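Phytase (Citrobacter braakii, PDB 3ZHC) belongs to branch 2 of the histidine phosphatase superfamily, whose members are built around a mixed beta sheet flanked by helices. Local coordinates at residues B[339-344]-B[371-376]. The protein carries 2 engineered substitutions. Numbering follows the deposited sequence.
Sequences WSLPGQ and VSFVYQ
Tyr375 reaches from the end of strand 366-375 into the beta turn of Leu341 to Gln344, where its hydroxyl donates a hydrogen bond to Pro342 O (OH to O, 2.7 Å). The C=O...O angle of 123°, in the carbonyl plane, places the hydroxyl on a lone pair. Leu341 CB sits over one face of the tyrosine ring, near the ring normal and 4.0 Å from the centroid, a CH-pi contact. Gln344 CB approaches the same ring obliquely, 3.6 Å from Tyr375 CE2. Beyond it, Gln344, bent at chi2, gives an almost straight bond from NE2 to Gln376 O (3.0 Å, 169° at the hydrogen).

Two residues back on the strand, Phe373 meets Leu341 CD1 through CE1 (3.7 Å) and Trp339 CZ2 through CE2 (3.6 Å); the six-membered ring of Trp339 and the Phe373 ring are 32° apart, an oblique pair.

The turn is type II, closed by Gln344 N to Leu341 O (2.9 Å), an oxygen that also accepts from Arg265. Asn347 O holds Trp339 NE1, and Asp346 N binds Gln344 OE1. Polar bonds and apolar packing at the turn, extended by Trp339 ahead of it, thus join the loop following helix 325-335 to the central sheet, with directional bonds fixing the tyrosine hydroxyl and glutamine amide.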
ATOM      1  N   TRP B 339       2.245   1.462  -8.989  1.00 15.18           N
ATOM      2  CA  TRP B 339       2.685   2.623  -8.228  1.00 14.78           C
ATOM      3  C   TRP B 339       1.690   3.118  -7.178  1.00 14.62           C
ATOM      4  O   TRP B 339       0.504   2.724  -7.155  1.00 14.56           O
ATOM      5  CB  TRP B 339       3.021   3.798  -9.196  1.00 14.65           C
ATOM      6  CG  TRP B 339       1.826   4.435  -9.902  1.00 13.89           C
ATOM      7  CD1 TRP B 339       0.877   5.259  -9.342  1.00 13.15           C
ATOM      8  CD2 TRP B 339       1.473   4.312 -11.282  1.00 13.36           C
ATOM      9  NE1 TRP B 339      -0.031   5.641 -10.281  1.00 12.98           N
ATOM     10  CE2 TRP B 339       0.302   5.081 -11.482  1.00 12.94           C
ATOM     11  CE3 TRP B 339       2.029   3.627 -12.374  1.00 13.15           C
ATOM     12  CZ2 TRP B 339      -0.322   5.183 -12.718  1.00 13.12           C
ATOM     13  CZ3 TRP B 339       1.404   3.729 -13.614  1.00 13.19           C
ATOM     14  CH2 TRP B 339       0.240   4.503 -13.775  1.00 13.44           C
ATOM     15  N   SER B 340       2.208   3.982  -6.321  1.00 14.61           N
ATOM     16  CA  SER B 340       1.431   4.767  -5.358  1.00 14.60           C
ATOM     17  C   SER B 340       2.066   6.153  -5.407  1.00 14.56           C
ATOM     18  O   SER B 340       3.299   6.258  -5.525  1.00 14.68           O
ATOM     19  CB  SER B 340       1.513   4.181  -3.960  1.00 14.67           C
ATOM     20  OG  SER B 340       0.673   4.876  -3.049  1.00 14.45           O
ATOM     21  N   LEU B 341       1.236   7.203  -5.326  1.00 14.41           N
ATOM     22  CA  LEU B 341       1.688   8.595  -5.457  1.00 14.24           C
ATOM     23  C   LEU B 341       1.682   9.309  -4.121  1.00 14.23           C
ATOM     24  O   LEU B 341       0.620   9.576  -3.592  1.00 14.37           O
ATOM     25  CB  LEU B 341       0.784   9.337  -6.448  1.00 14.16           C
ATOM     26  CG  LEU B 341       0.604   8.699  -7.824  1.00 14.03           C
ATOM     27  CD1 LEU B 341      -0.357   9.515  -8.662  1.00 13.63           C
ATOM     28  CD2 LEU B 341       1.964   8.514  -8.554  1.00 13.77           C
ATOM     29  N   PRO B 342       2.892   9.627  -3.547  1.00 14.20           N
ATOM     30  CA  PRO B 342       2.928  10.350  -2.247  1.00 13.96           C
ATOM     31  C   PRO B 342       2.065  11.604  -2.219  1.00 13.72           C
ATOM     32  O   PRO B 342       2.134  12.425  -3.139  1.00 13.71           O
ATOM     33  CB  PRO B 342       4.406  10.703  -2.079  1.00 14.02           C
ATOM     34  CG  PRO B 342       5.127   9.554  -2.753  1.00 14.26           C
ATOM     35  CD  PRO B 342       4.261   9.218  -3.974  1.00 14.15           C
ATOM     36  N   GLY B 343       1.245  11.733  -1.181  1.00 13.33           N
ATOM     37  CA  GLY B 343       0.344  12.879  -1.054  1.00 13.12           C
ATOM     38  C   GLY B 343      -0.800  12.979  -2.081  1.00 12.83           C
ATOM     39  O   GLY B 343      -1.469  13.999  -2.124  1.00 12.73           O
ATOM     40  N   GLN B 344      -1.021  11.924  -2.899  1.00 12.47           N
ATOM     41  CA  GLN B 344      -2.091  11.923  -3.926  1.00 12.23           C
ATOM     42  C   GLN B 344      -2.868  10.584  -3.890  1.00 11.92           C
ATOM     43  O   GLN B 344      -2.434   9.598  -4.481  1.00 12.01           O
ATOM     44  CB  GLN B 344      -1.520  12.214  -5.311  1.00 12.19           C
ATOM     45  CG  GLN B 344      -2.567  12.209  -6.461  1.00 11.91           C
ATOM     46  CD  GLN B 344      -3.799  13.056  -6.170  1.00 11.48           C
ATOM     47  OE1 GLN B 344      -4.878  12.522  -5.880  1.00 11.24           O
ATOM     48  NE2 GLN B 344      -3.646  14.374  -6.239  1.00 10.65           N
ATOM     49  N   VAL B 371      10.697   5.768 -17.686  1.00 21.65           N
ATOM     50  CA  VAL B 371       9.269   5.954 -17.479  1.00 21.09           C
ATOM     51  C   VAL B 371       9.034   6.558 -16.094  1.00 20.66           C
ATOM     52  O   VAL B 371       9.555   6.054 -15.100  1.00 20.51           O
ATOM     53  CB  VAL B 371       8.476   4.631 -17.599  1.00 21.11           C
ATOM     54  CG1 VAL B 371       6.952   4.909 -17.547  1.00 21.01           C
ATOM     55  CG2 VAL B 371       8.831   3.903 -18.867  1.00 20.85           C
ATOM     56  N   SER B 372       8.245   7.636 -16.047  1.00 20.05           N
ATOM     57  CA  SER B 372       7.924   8.331 -14.802  1.00 19.70           C
ATOM     58  C   SER B 372       6.458   8.674 -14.720  1.00 19.09           C
ATOM     59  O   SER B 372       5.756   8.677 -15.731  1.00 18.91           O
ATOM     60  CB  SER B 372       8.725   9.632 -14.714  1.00 19.75           C
ATOM     61  OG  SER B 372      10.103   9.372 -14.719  1.00 20.49           O
ATOM     62  N   PHE B 373       5.993   8.955 -13.502  1.00 18.55           N
ATOM     63  CA  PHE B 373       4.652   9.501 -13.309  1.00 18.13           C
ATOM     64  C   PHE B 373       4.790  10.869 -12.649  1.00 17.75           C
ATOM     65  O   PHE B 373       5.228  10.953 -11.517  1.00 17.48           O
ATOM     66  CB  PHE B 373       3.710   8.589 -12.507  1.00 18.07           C
ATOM     67  CG  PHE B 373       2.250   8.925 -12.738  1.00 17.60           C
ATOM     68  CD1 PHE B 373       1.628   9.926 -12.018  1.00 16.96           C
ATOM     69  CD2 PHE B 373       1.508   8.244 -13.724  1.00 17.39           C
ATOM     70  CE1 PHE B 373       0.273  10.242 -12.257  1.00 16.93           C
ATOM     71  CE2 PHE B 373       0.164   8.559 -13.963  1.00 16.74           C
ATOM     72  CZ  PHE B 373      -0.448   9.552 -13.233  1.00 16.44           C
ATOM     73  N   VAL B 374       4.418  11.929 -13.388  1.00 17.46           N
ATOM     74  CA  VAL B 374       4.472  13.326 -12.897  1.00 17.26           C
ATOM     75  C   VAL B 374       3.043  13.781 -12.543  1.00 17.12           C
ATOM     76  O   VAL B 374       2.115  13.627 -13.347  1.00 17.16           O
ATOM     77  CB  VAL B 374       5.124  14.262 -13.928  1.00 17.22           C
ATOM     78  CG1 VAL B 374       5.101  15.698 -13.454  1.00 17.18           C
ATOM     79  CG2 VAL B 374       6.550  13.817 -14.196  1.00 17.22           C
ATOM     80  N   TYR B 375       2.891  14.341 -11.340  1.00 16.88           N
ATOM     81  CA  TYR B 375       1.592  14.696 -10.781  1.00 16.68           C
ATOM     82  C   TYR B 375       1.716  15.796  -9.727  1.00 16.73           C
ATOM     83  O   TYR B 375       2.820  16.165  -9.340  1.00 16.83           O
ATOM     84  CB  TYR B 375       0.999  13.463 -10.112  1.00 16.57           C
ATOM     85  CG  TYR B 375       1.738  13.084  -8.825  1.00 16.35           C
ATOM     86  CD1 TYR B 375       3.020  12.467  -8.862  1.00 16.07           C
ATOM     87  CD2 TYR B 375       1.174  13.359  -7.568  1.00 15.90           C
ATOM     88  CE1 TYR B 375       3.701  12.132  -7.661  1.00 16.11           C
ATOM     89  CE2 TYR B 375       1.845  13.028  -6.369  1.00 15.99           C
ATOM     90  CZ  TYR B 375       3.096  12.421  -6.418  1.00 15.77           C
ATOM     91  OH  TYR B 375       3.722  12.111  -5.262  1.00 15.93           O
ATOM     92  N   GLN B 376       0.566  16.298  -9.273  1.00 16.67           N
ATOM     93  CA  GLN B 376       0.484  17.243  -8.161  1.00 16.69           C
ATOM     94  C   GLN B 376      -0.147  16.554  -7.004  1.00 16.89           C
ATOM     95  O   GLN B 376      -1.133  15.806  -7.184  1.00 16.91           O
ATOM     96  CB  GLN B 376      -0.373  18.440  -8.531  1.00 16.68           C
ATOM     97  CG  GLN B 376       0.304  19.393  -9.531  1.00 16.43           C
ATOM     98  CD  GLN B 376      -0.662  19.991 -10.513  1.00 15.96           C
ATOM     99  OE1 GLN B 376      -1.419  19.276 -11.136  1.00 15.92           O
ATOM    100  NE2 GLN B 376      -0.629  21.315 -10.669  1.00 15.71           N
TER